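PDB 4NB5: HTH-type transcriptional regulator MmpR5 from Mycobacterium tuberculosis, which represses transcription by binding directly to the promoter regions of its own gene and of several MmpS-MmpL transport systems, acting as a MarR-type homodimer. Local coordinates for residues L44-P48 against E49-S53; A71-L74 against I75-F79; A99-A102 against G103-R107. One frame throughout, in Å; residues are numbered along the deposited sequence. Where two conformers were deposited one is given.

Interaction 1 (L44-P48 against E49-S53)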
ATOM      1  N   LEU B  44     -16.915   7.646   7.717  1.00  6.89           N
ATOM      2  CA  LEU B  44     -17.207   6.618   8.705  1.00  7.25           C
ATOM      3  C   LEU B  44     -18.677   6.589   9.137  1.00  8.99           C
ATOM      4  O   LEU B  44     -19.153   5.576   9.629  1.00 11.71           O
ATOM      5  CB  LEU B  44     -16.333   6.828   9.943  1.00  5.86           C
ATOM      6  CG  LEU B  44     -14.952   6.200   9.808  1.00  6.75           C
ATOM      7  CD1 LEU B  44     -13.964   6.904  10.709  1.00  9.06           C
ATOM      8  CD2 LEU B  44     -14.984   4.735  10.143  1.00 10.20           C
ATOM      9  N   VAL B  45     -19.392   7.699   8.962  1.00  7.40           N
ATOM     10  CA  VAL B  45     -20.754   7.793   9.485  1.00 10.65           C
ATOM     11  C   VAL B  45     -21.807   8.170   8.453  1.00 10.25           C
ATOM     12  O   VAL B  45     -22.994   8.100   8.747  1.00 11.08           O
ATOM     13  CB  VAL B  45     -20.860   8.814  10.642  1.00  8.10           C
ATOM     14  CG1 VAL B  45     -20.029   8.357  11.827  1.00 15.27           C
ATOM     15  CG2 VAL B  45     -20.444  10.201  10.182  1.00 13.82           C
ATOM     16  N   CYS B  46     -21.390   8.585   7.263  1.00 10.47           N
ATOM     17  CA  CYS B  46     -22.348   9.064   6.271  1.00 10.66           C
ATOM     18  C   CYS B  46     -23.248   7.946   5.740  1.00 10.64           C
ATOM     19  O   CYS B  46     -22.927   6.758   5.822  1.00 11.65           O
ATOM     20  CB  CYS B  46     -21.618   9.744   5.113  1.00 12.50           C
ATOM     21  SG  CYS B  46     -20.483   8.653   4.235  1.00 11.17           S
ATOM     22  N   ASP B  47     -24.391   8.351   5.201  1.00 12.13           N
ATOM     23  CA  ASP B  47     -25.327   7.423   4.588  1.00 14.67           C
ATOM     24  C   ASP B  47     -25.925   8.139   3.386  1.00 22.10           C
ATOM     25  O   ASP B  47     -26.485   9.221   3.539  1.00 21.05           O
ATOM     26  CB  ASP B  47     -26.425   7.052   5.577  1.00 17.31           C
ATOM     27  CG  ASP B  47     -27.397   6.042   5.011  1.00 23.66           C
ATOM     28  OD1 ASP B  47     -26.937   4.995   4.519  1.00 27.81           O
ATOM     29  OD2 ASP B  47     -28.618   6.300   5.051  1.00 41.61           O
ATOM     30  N   PRO B  48     -25.767   7.570   2.181  1.00 15.29           N
ATOM     31  CA  PRO B  48     -25.096   6.300   1.894  1.00 15.32           C
ATOM     32  C   PRO B  48     -23.595   6.381   2.107  1.00 16.79           C
ATOM     33  O   PRO B  48     -23.034   7.476   2.176  1.00 14.86           O
ATOM     34  CB  PRO B  48     -25.405   6.071   0.410  1.00 23.94           C
ATOM     35  CG  PRO B  48     -25.579   7.425  -0.146  1.00 35.18           C
ATOM     36  CD  PRO B  48     -26.216   8.238   0.946  1.00 22.55           C
ATOM     37  N   GLU B  49     -22.957   5.224   2.185  1.00 15.77           N
ATOM     38  CA  GLU B  49     -21.524   5.162   2.411  1.00 13.17           C
ATOM     39  C   GLU B  49     -20.741   5.829   1.289  1.00 14.47           C
ATOM     40  O   GLU B  49     -19.743   6.499   1.545  1.00 14.40           O
ATOM     41  CB  GLU B  49     -21.083   3.712   2.602  1.00 17.23           C
ATOM     42  CG  GLU B  49     -21.753   3.062   3.799  1.00 19.12           C
ATOM     43  CD  GLU B  49     -21.264   1.656   4.067  1.00 24.83           C
ATOM     44  OE1 GLU B  49     -20.219   1.267   3.509  1.00 33.31           O
ATOM     45  OE2 GLU B  49     -21.935   0.939   4.840  1.00 40.61           O
ATOM     46  N   ARG B  50     -21.184   5.672   0.046  1.00 14.22           N
ATOM     47  CA  ARG B  50     -20.496   6.337  -1.048  1.00 15.15           C
ATOM     48  C   ARG B  50     -20.964   7.790  -1.195  1.00 17.34           C
ATOM     49  O   ARG B  50     -22.157   8.080  -1.129  1.00 21.75           O
ATOM     50  CB  ARG B  50     -20.678   5.570  -2.361  1.00 24.51           C
ATOM     51  CG  ARG B  50     -21.909   5.948  -3.146  1.00 51.65           C
ATOM     52  CD  ARG B  50     -21.839   5.364  -4.541  1.00 52.35           C
ATOM     53  NE  ARG B  50     -22.895   5.885  -5.398  1.00 62.25           N
ATOM     54  CZ  ARG B  50     -22.980   5.652  -6.702  1.00 64.81           C
ATOM     55  NH1 ARG B  50     -22.067   4.902  -7.307  1.00 38.35           N
ATOM     56  NH2 ARG B  50     -23.979   6.171  -7.403  1.00 53.97           N
ATOM     57  N   GLN B  51     -20.006   8.690  -1.388  1.00 15.88           N
ATOM     58  CA  GLN B  51     -20.274  10.121  -1.489  1.00 16.29           C
ATOM     59  C   GLN B  51     -19.549  10.719  -2.686  1.00 14.59           C
ATOM     60  O   GLN B  51     -18.379  10.405  -2.931  1.00 17.60           O
ATOM     61  CB  GLN B  51     -19.784  10.839  -0.226  1.00 16.28           C
ATOM     62  CG  GLN B  51     -20.409  10.349   1.060  1.00 15.37           C
ATOM     63  CD  GLN B  51     -21.686  11.088   1.399  1.00 17.26           C
ATOM     64  OE1 GLN B  51     -21.679  12.307   1.574  1.00 14.85           O
ATOM     65  NE2 GLN B  51     -22.786  10.358   1.492  1.00 18.59           N
ATOM     66  N   SER B  52     -20.221  11.610  -3.411  1.00 17.88           N
ATOM     67  CA  SER B  52     -19.579  12.324  -4.508  1.00 19.09           C
ATOM     68  C   SER B  52     -18.685  13.442  -3.994  1.00 14.64           C
ATOM     69  O   SER B  52     -18.853  13.926  -2.871  1.00 16.99           O
ATOM     70  CB  SER B  52     -20.635  12.923  -5.439  1.00 23.21           C
ATOM     71  OG  SER B  52     -21.223  14.070  -4.850  1.00 20.07           O
ATOM     72  N   SER B  53     -17.740  13.865  -4.826  1.00 15.70           N
ATOM     73  CA  SER B  53     -16.844  14.961  -4.475  1.00 19.01           C
ATOM     74  C   SER B  53     -17.635  16.208  -4.078  1.00 20.86           C
ATOM     75  O   SER B  53     -17.302  16.893  -3.104  1.00 16.05           O
ATOM     76  CB  SER B  53     -15.920  15.289  -5.652  1.00 28.46           C
ATOM     77  OG  SER B  53     -14.961  14.266  -5.845  1.00 43.14           O
TER
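Residues 44-48 and 49-53 join head to tail at P48 and E49, and the chain folds back on itself over this join, so that C46 and P48 meet the side chain of Q51. Helix 34-45 runs into the first segment; C46 has an extended backbone, and a cis peptide bond before P48 sharpens the bend. E49 is back in helical territory before R50 and Q51 straighten toward a short strand. The amide of Q51 spans the turn: NE2 donates to P48 O over 3.0 Å, with an N-H...O angle of 146°. The donor lies in the plane of that carbonyl, whereas the oxygen sits 20° out of the amide plane of Q51. The bend at chi2 (-89°) folds this amide back toward the P48 carbonyl, and the glutamine chain crosses the P48 ring at about a right angle. C46 holds SG between its backbone N and carbonyl carbon, placing the sulfur 3.6 Å from Q51 CG and 3.5 Å from E49 O. The other end of the Q51 amide is taken up as well, OE1 accepting from W42 NE1, which limits how the group can rotate. E49 extends outward to a salt bridge with R94. This bend links helix 34-45 to strand 51-52, which pairs through Q51 and F93 with strand 92-95; L44 packs on helix 16-28, C46 O accepts from R135 of the second subunit, and S52 caps the start of helix 53-59.

Interaction 2 (A71-L74 against I75-F79). With 2JT (1,3-dihydroxypropan-2-yl octadecanoate), chain E.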
ATOM      1  N   ALA B  71      -8.597  13.742   0.034  1.00 13.31           N
ATOM      2  CA  ALA B  71      -9.036  12.411  -0.365  1.00 12.98           C
ATOM      3  C   ALA B  71      -7.836  11.590  -0.839  1.00 15.87           C
ATOM      4  O   ALA B  71      -7.704  10.408  -0.516  1.00 14.72           O
ATOM      5  CB  ALA B  71     -10.096  12.496  -1.452  1.00 19.42           C
ATOM      6  N   ARG B  72      -6.958  12.230  -1.602  1.00 17.92           N
ATOM      7  CA  ARG B  72      -5.760  11.572  -2.099  1.00 15.31           C
ATOM      8  C   ARG B  72      -4.905  11.050  -0.942  1.00 14.18           C
ATOM      9  O   ARG B  72      -4.373   9.944  -1.008  1.00 20.65           O
ATOM     10  CB  ARG B  72      -4.956  12.550  -2.960  1.00 19.67           C
ATOM     11  CG  ARG B  72      -3.737  11.936  -3.638  1.00 44.20           C
ATOM     12  CD  ARG B  72      -3.077  12.933  -4.584  1.00 60.46           C
ATOM     13  NE  ARG B  72      -4.072  13.630  -5.403  1.00 58.44           N
ATOM     14  CZ  ARG B  72      -4.223  14.952  -5.467  1.00 66.12           C
ATOM     15  NH1 ARG B  72      -3.438  15.773  -4.776  1.00 50.90           N
ATOM     16  NH2 ARG B  72      -5.169  15.464  -6.243  1.00 65.40           N
ATOM     17  N   MET B  73      -4.798  11.845   0.118  1.00 16.54           N
ATOM     18  CA  MET B  73      -4.029  11.458   1.288  0.68 18.18           C
ATOM     19  C   MET B  73      -4.642  10.233   1.964  1.00 18.98           C
ATOM     20  O   MET B  73      -3.939   9.289   2.318  1.00 17.61           O
ATOM     21  CB  MET B  73      -3.971  12.632   2.256  0.68 21.64           C
ATOM     22  CG  MET B  73      -3.124  12.397   3.487  0.68 36.83           C
ATOM     23  SD  MET B  73      -2.900  13.907   4.459  0.68 62.06           S
ATOM     24  CE  MET B  73      -3.173  15.184   3.220  0.68 21.49           C
ATOM     25  N   LEU B  74      -5.957  10.251   2.146  1.00 13.06           N
ATOM     26  CA  LEU B  74      -6.624   9.136   2.804  1.00 11.83           C
ATOM     27  C   LEU B  74      -6.560   7.864   1.969  1.00  8.68           C
ATOM     28  O   LEU B  74      -6.571   6.761   2.513  1.00 13.15           O
ATOM     29  CB  LEU B  74      -8.083   9.486   3.119  1.00 12.12           C
ATOM     30  CG  LEU B  74      -8.289  10.575   4.175  1.00 11.21           C
ATOM     31  CD1 LEU B  74      -9.771  10.874   4.351  1.00 10.19           C
ATOM     32  CD2 LEU B  74      -7.668  10.195   5.513  1.00 13.44           C
ATOM     33  N   ILE B  75      -6.526   8.002   0.645  1.00 12.95           N
ATOM     34  CA  ILE B  75      -6.342   6.840  -0.222  1.00 15.84           C
ATOM     35  C   ILE B  75      -4.928   6.277  -0.003  1.00 14.52           C
ATOM     36  O   ILE B  75      -4.752   5.069   0.151  1.00 16.61           O
ATOM     37  CB  ILE B  75      -6.563   7.202  -1.712  1.00 15.91           C
ATOM     38  CG1 ILE B  75      -8.056   7.418  -1.979  1.00 18.24           C
ATOM     39  CG2 ILE B  75      -6.024   6.103  -2.624  1.00 17.85           C
ATOM     40  CD1 ILE B  75      -8.370   8.098  -3.315  1.00 18.13           C
ATOM     41  N   GLN B  76      -3.934   7.154   0.045  1.00 19.47           N
ATOM     42  CA  GLN B  76      -2.555   6.718   0.258  1.00 18.96           C
ATOM     43  C   GLN B  76      -2.408   6.033   1.613  1.00 23.83           C
ATOM     44  O   GLN B  76      -1.687   5.046   1.733  1.00 22.33           O
ATOM     45  CB  GLN B  76      -1.596   7.904   0.178  1.00 18.12           C
ATOM     46  CG  GLN B  76      -0.132   7.513   0.335  1.00 27.61           C
ATOM     47  CD  GLN B  76       0.745   8.682   0.737  1.00 57.50           C
ATOM     48  OE1 GLN B  76       0.410   9.440   1.649  1.00 72.32           O
ATOM     49  NE2 GLN B  76       1.874   8.835   0.054  1.00 52.12           N
ATOM     50  N   PHE B  77      -3.081   6.566   2.634  1.00 15.51           N
ATOM     51  CA  PHE B  77      -3.064   5.951   3.961  1.00 13.75           C
ATOM     52  C   PHE B  77      -3.796   4.599   3.990  1.00 14.89           C
ATOM     53  O   PHE B  77      -3.604   3.808   4.916  1.00 13.86           O
ATOM     54  CB  PHE B  77      -3.664   6.887   5.012  1.00 19.07           C
ATOM     55  CG  PHE B  77      -2.821   8.098   5.309  1.00 28.79           C
ATOM     56  CD1 PHE B  77      -1.469   8.126   4.997  1.00 46.75           C
ATOM     57  CD2 PHE B  77      -3.388   9.213   5.901  1.00 35.04           C
ATOM     58  CE1 PHE B  77      -0.699   9.247   5.277  1.00 48.66           C
ATOM     59  CE2 PHE B  77      -2.625  10.335   6.182  1.00 61.45           C
ATOM     60  CZ  PHE B  77      -1.280  10.351   5.869  1.00 48.98           C
ATOM     61  N   GLY B  78      -4.631   4.337   2.991  1.00 15.00           N
ATOM     62  CA  GLY B  78      -5.273   3.046   2.861  1.00 14.81           C
ATOM     63  C   GLY B  78      -6.697   3.003   3.385  1.00 11.23           C
ATOM     64  O   GLY B  78      -7.301   1.934   3.424  1.00 14.21           O
ATOM     65  N   PHE B  79      -7.245   4.151   3.777  1.00 12.27           N
ATOM     66  CA  PHE B  79      -8.549   4.153   4.442  1.00  9.69           C
ATOM     67  C   PHE B  79      -9.743   4.226   3.502  1.00 11.51           C
ATOM     68  O   PHE B  79     -10.793   3.657   3.801  1.00 13.07           O
ATOM     69  CB  PHE B  79      -8.665   5.314   5.437  1.00  8.64           C
ATOM     70  CG  PHE B  79      -7.709   5.231   6.595  1.00 14.43           C
ATOM     71  CD1 PHE B  79      -7.777   4.181   7.492  1.00 11.76           C
ATOM     72  CD2 PHE B  79      -6.759   6.218   6.797  1.00 19.45           C
ATOM     73  CE1 PHE B  79      -6.898   4.102   8.560  1.00 21.39           C
ATOM     74  CE2 PHE B  79      -5.881   6.146   7.867  1.00 21.35           C
ATOM     75  CZ  PHE B  79      -5.956   5.082   8.748  1.00 23.67           C
TER
HETATM   76  C10 2JT E 201      -3.943   7.993  11.126  1.00 41.33           C
HETATM   77  C13 2JT E 201      -0.928   9.924  12.974  1.00 54.19           C
HETATM   78  C15 2JT E 201      -0.395   8.767  15.115  1.00 40.53           C
HETATM   79  C17 2JT E 201       1.238   9.456  16.827  1.00 33.43           C
HETATM   80  C20 2JT E 201      -0.189  10.848  20.111  1.00 32.70           C
HETATM   81  C21 2JT E 201       0.109  10.029  21.293  1.00 31.58           C
HETATM   82  C22 2JT E 201      -1.145   9.826  22.160  1.00 35.39           C
HETATM   83  C24 2JT E 201      -3.050  10.968  23.205  1.00 40.12           C
HETATM   84  O01 2JT E 201      -1.124   6.657  10.879  1.00 82.19           O
HETATM   85  C02 2JT E 201      -2.190   6.118  10.776  1.00 69.50           C
HETATM   86  O03 2JT E 201      -2.403   5.663   9.520  1.00 74.38           O
HETATM   87  C04 2JT E 201      -2.690   4.511   9.119  1.00 39.61           C
HETATM   88  C05 2JT E 201      -2.196   3.465  10.073  1.00 42.90           C
HETATM   89  O06 2JT E 201      -3.245   2.750  10.591  1.00 45.91           O
HETATM   90  C07 2JT E 201      -1.891   4.664   7.757  1.00 47.82           C
HETATM   91  O08 2JT E 201      -1.964   3.642   7.133  1.00 19.31           O
HETATM   92  C09 2JT E 201      -3.511   6.512  11.522  1.00 56.26           C
HETATM   93  C11 2JT E 201      -3.352   9.040  12.087  1.00 59.74           C
HETATM   94  C12 2JT E 201      -1.768   8.891  12.184  1.00 62.73           C
HETATM   95  C14 2JT E 201       0.164   9.256  13.783  1.00 48.05           C
HETATM   96  C16 2JT E 201       0.619   8.357  16.074  1.00 45.21           C
HETATM   97  C18 2JT E 201       0.300  10.176  17.662  1.00 22.50           C
HETATM   98  C19 2JT E 201       0.875  10.729  18.988  1.00 27.31           C
HETATM   99  C23 2JT E 201      -1.624  11.002  22.888  1.00 39.70           C
HETATM  100  C25 2JT E 201      -3.411  12.408  23.568  1.00 45.09           C
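The F77 ring carries M73 O over one face, 3.4 Å above the plane and offset toward the rim, while M73 CG, in one of the two conformers of this side chain, reaches F77 CE2 at 3.4 Å. In that conformer M73 and F77 run side by side in the same direction; because M73 CG stands anti to its own N (chi1 -176°), the thioether is carried along the ring. SD then lies 4.9 Å from the F77 centroid, an oblique Met-aromatic contact. L74 CD2 approaches both the F77 and F79 rings obliquely, 4.3 Å from F79 CD2. At the far end of the F79 ring, CZ comes within 3.3 Å of C04 of the bound glycerol monostearate, 2JT, and the ring also meets that of F100.

The helix ends here. F77 N still bonds to M73 O, whereas F79 N to L74 O (3.0 Å) and G78 N to I75 O (2.9 Å) form the closing pair; G78 N to L74 O is weak. G78, with positive phi, turns the chain. F77 O lies 2.8 Å from O08 of 2JT. This Schellman motif closes helix 64-77 at the end of the probable helix-turn-helix and delivers F77 and F79 to the lipid pocket.

Interaction 3 (A99-A102 against G103-R107). With 2JT (1,3-dihydroxypropan-2-yl octadecanoate), chain E.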
ATOM      1  N   ALA B  99     -11.500  -0.869   6.755  1.00 10.39           N
ATOM      2  CA  ALA B  99     -10.615   0.263   6.463  1.00  9.32           C
ATOM      3  C   ALA B  99      -9.400   0.384   7.371  1.00  9.48           C
ATOM      4  O   ALA B  99      -8.313   0.721   6.910  1.00 10.73           O
ATOM      5  CB  ALA B  99     -11.399   1.569   6.485  1.00  8.81           C
ATOM      6  N   PHE B 100      -9.573   0.135   8.663  1.00  8.67           N
ATOM      7  CA  PHE B 100      -8.460   0.320   9.581  1.00  8.27           C
ATOM      8  C   PHE B 100      -7.475  -0.856   9.523  1.00  8.79           C
ATOM      9  O   PHE B 100      -6.282  -0.688   9.781  1.00  9.65           O
ATOM     10  CB  PHE B 100      -8.971   0.656  10.985  1.00 11.65           C
ATOM     11  CG  PHE B 100      -9.405   2.084  11.097  1.00  9.75           C
ATOM     12  CD1 PHE B 100     -10.616   2.482  10.556  1.00  9.14           C
ATOM     13  CD2 PHE B 100      -8.583   3.043  11.658  1.00 11.37           C
ATOM     14  CE1 PHE B 100     -11.012   3.807  10.609  1.00 11.46           C
ATOM     15  CE2 PHE B 100      -8.975   4.369  11.714  1.00 13.66           C
ATOM     16  CZ  PHE B 100     -10.196   4.746  11.187  1.00 10.47           C
ATOM     17  N   ALA B 101      -7.957  -2.023   9.122  1.00  9.19           N
ATOM     18  CA  ALA B 101      -7.058  -3.135   8.843  1.00 10.52           C
ATOM     19  C   ALA B 101      -6.245  -2.800   7.602  1.00 11.04           C
ATOM     20  O   ALA B 101      -5.038  -3.037   7.554  1.00 10.76           O
ATOM     21  CB  ALA B 101      -7.813  -4.408   8.638  1.00 10.77           C
ATOM     22  N   ALA B 102      -6.906  -2.239   6.598  1.00 12.04           N
ATOM     23  CA  ALA B 102      -6.212  -1.806   5.386  1.00 11.43           C
ATOM     24  C   ALA B 102      -5.188  -0.712   5.705  1.00 11.69           C
ATOM     25  O   ALA B 102      -4.069  -0.695   5.175  1.00 12.88           O
ATOM     26  CB  ALA B 102      -7.217  -1.311   4.359  1.00 12.61           C
ATOM     27  N   GLY B 103      -5.564   0.196   6.591  1.00  9.33           N
ATOM     28  CA  GLY B 103      -4.646   1.217   7.064  1.00  7.34           C
ATOM     29  C   GLY B 103      -3.422   0.610   7.736  1.00  7.94           C
ATOM     30  O   GLY B 103      -2.281   1.053   7.511  1.00 10.39           O
ATOM     31  N   GLU B 104      -3.645  -0.405   8.563  1.00  9.65           N
ATOM     32  CA  GLU B 104      -2.529  -1.072   9.227  1.00  9.48           C
ATOM     33  C   GLU B 104      -1.624  -1.802   8.241  1.00 13.61           C
ATOM     34  O   GLU B 104      -0.419  -1.908   8.464  1.00 14.11           O
ATOM     35  CB  GLU B 104      -3.016  -2.036  10.302  1.00 16.10           C
ATOM     36  CG  GLU B 104      -3.257  -1.384  11.650  1.00 38.60           C
ATOM     37  CD  GLU B 104      -2.015  -0.700  12.208  1.00 19.71           C
ATOM     38  OE1 GLU B 104      -2.135   0.466  12.631  1.00 39.96           O
ATOM     39  OE2 GLU B 104      -0.930  -1.324  12.219  1.00 31.11           O
ATOM     40  N   ARG B 105      -2.182  -2.325   7.156  1.00 12.05           N
ATOM     41  CA  ARG B 105      -1.353  -2.945   6.123  0.69 10.55           C
ATOM     42  C   ARG B 105      -0.437  -1.913   5.472  1.00 15.94           C
ATOM     43  O   ARG B 105       0.709  -2.205   5.148  1.00 12.88           O
ATOM     44  CB  ARG B 105      -2.214  -3.629   5.063  0.69 12.82           C
ATOM     45  CG  ARG B 105      -2.928  -4.853   5.577  0.69 16.89           C
ATOM     46  CD  ARG B 105      -3.914  -5.371   4.559  0.69 15.68           C
ATOM     47  NE  ARG B 105      -4.956  -6.188   5.172  0.69 24.87           N
ATOM     48  CZ  ARG B 105      -6.243  -6.133   4.846  0.69 15.59           C
ATOM     49  NH1 ARG B 105      -6.667  -5.303   3.904  0.69 10.77           N
ATOM     50  NH2 ARG B 105      -7.114  -6.915   5.467  0.69 32.78           N
ATOM     51  N   GLU B 106      -0.940  -0.701   5.277  1.00  9.71           N
ATOM     52  CA  GLU B 106      -0.109   0.353   4.726  1.00 12.99           C
ATOM     53  C   GLU B 106       1.018   0.683   5.709  1.00 14.92           C
ATOM     54  O   GLU B 106       2.135   0.997   5.297  1.00 16.26           O
ATOM     55  CB  GLU B 106      -0.933   1.600   4.419  1.00 19.41           C
ATOM     56  CG  GLU B 106      -0.107   2.836   4.100  1.00 25.35           C
ATOM     57  CD  GLU B 106       0.701   2.688   2.826  1.00 52.56           C
ATOM     58  OE1 GLU B 106       1.489   3.604   2.509  1.00 44.20           O
ATOM     59  OE2 GLU B 106       0.546   1.656   2.141  1.00 46.58           O
ATOM     60  N   ARG B 107       0.728   0.597   7.006  1.00 13.65           N
ATOM     61  CA  ARG B 107       1.762   0.818   8.017  1.00 12.93           C
ATOM     62  C   ARG B 107       2.866  -0.233   7.949  1.00 11.56           C
ATOM     63  O   ARG B 107       4.040   0.083   8.172  1.00 15.03           O
ATOM     64  CB  ARG B 107       1.173   0.843   9.425  1.00 17.81           C
ATOM     65  CG  ARG B 107       0.636   2.195   9.814  1.00 28.76           C
ATOM     66  CD  ARG B 107       1.093   2.613  11.203  1.00 57.41           C
ATOM     67  NE  ARG B 107       2.519   2.380  11.441  1.00 43.46           N
ATOM     68  CZ  ARG B 107       3.481   3.287  11.287  1.00 49.13           C
ATOM     69  NH1 ARG B 107       3.202   4.519  10.881  1.00 56.51           N
ATOM     70  NH2 ARG B 107       4.739   2.957  11.541  1.00 56.22           N
TER
HETATM   71  C10 2JT E 201      -3.943   7.993  11.126  1.00 41.33           C
HETATM   72  C13 2JT E 201      -0.928   9.924  12.974  1.00 54.19           C
HETATM   73  C15 2JT E 201      -0.395   8.767  15.115  1.00 40.53           C
HETATM   74  C17 2JT E 201       1.238   9.456  16.827  1.00 33.43           C
HETATM   75  C20 2JT E 201      -0.189  10.848  20.111  1.00 32.70           C
HETATM   76  C21 2JT E 201       0.109  10.029  21.293  1.00 31.58           C
HETATM   77  C22 2JT E 201      -1.145   9.826  22.160  1.00 35.39           C
HETATM   78  C24 2JT E 201      -3.050  10.968  23.205  1.00 40.12           C
HETATM   79  O01 2JT E 201      -1.124   6.657  10.879  1.00 82.19           O
HETATM   80  C02 2JT E 201      -2.190   6.118  10.776  1.00 69.50           C
HETATM   81  O03 2JT E 201      -2.403   5.663   9.520  1.00 74.38           O
HETATM   82  C04 2JT E 201      -2.690   4.511   9.119  1.00 39.61           C
HETATM   83  C05 2JT E 201      -2.196   3.465  10.073  1.00 42.90           C
HETATM   84  O06 2JT E 201      -3.245   2.750  10.591  1.00 45.91           O
HETATM   85  C07 2JT E 201      -1.891   4.664   7.757  1.00 47.82           C
HETATM   86  O08 2JT E 201      -1.964   3.642   7.133  1.00 19.31           O
HETATM   87  C09 2JT E 201      -3.511   6.512  11.522  1.00 56.26           C
HETATM   88  C11 2JT E 201      -3.352   9.040  12.087  1.00 59.74           C
HETATM   89  C12 2JT E 201      -1.768   8.891  12.184  1.00 62.73           C
HETATM   90  C14 2JT E 201       0.164   9.256  13.783  1.00 48.05           C
HETATM   91  C16 2JT E 201       0.619   8.357  16.074  1.00 45.21           C
HETATM   92  C18 2JT E 201       0.300  10.176  17.662  1.00 22.50           C
HETATM   93  C19 2JT E 201       0.875  10.729  18.988  1.00 27.31           C
HETATM   94  C23 2JT E 201      -1.624  11.002  22.888  1.00 39.70           C
HETATM   95  C25 2JT E 201      -3.411  12.408  23.568  1.00 45.09           C
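Backbone hydrogen bonds bind A99-A102 to G103-R107 as successive turns of one helix: G103 N reaches A99 O at 2.8 Å, and E104 N, R105 N and E106 N follow to F100 O, A101 O and A102 O.

In van der Waals contact, R105, in one of its two conformers, lies back along the preceding turn. Its CG is 3.4 Å from A101 O, and one face of its guanidinium covers the peptide between A101 and A102, with A101 C over its centre. NH1 continues to a salt bridge with D116 of the fourth subunit.

This is the N-terminal part of the long helix 99-124, which in the MarR fold follows the winged helix-turn-helix strands, and here it forms one wall of the ligand pocket. Toward 2JT, E104 folds at chi2 (-58°), and OE1 accepts from the lipid hydroxyl O06 at 3.3 Å. The other hydroxyl, O08, lies 2.6 Å from G103 O, beside E106 CB. R107 CG lies against C05 of the glycerol, a doubtfully short approach, while the E106 carboxylate turns to R109 of the fourth subunit.

The three contacts follow one another along the chain; each closes a local turn, and none nests in or crosses another. Interaction 1 bends the chain from helix 34-45 into strand 51-52, leading into the probable helix-turn-helix. Interaction 2 ends helix 64-77 and turns the chain toward strand 80-83. After the two longer strands, interaction 3 opens helix 99-124. Interactions 2 and 3 lie with centres about 10 Å apart and share the lipid: G78 O packs on A102 CB, and F77 O on E106 CB. Interaction 1 meets interaction 3 through L44 and F100 but does not touch interaction 2. All three border the second subunit, consistent with the pocket lying between the DNA-binding region and the dimer interface.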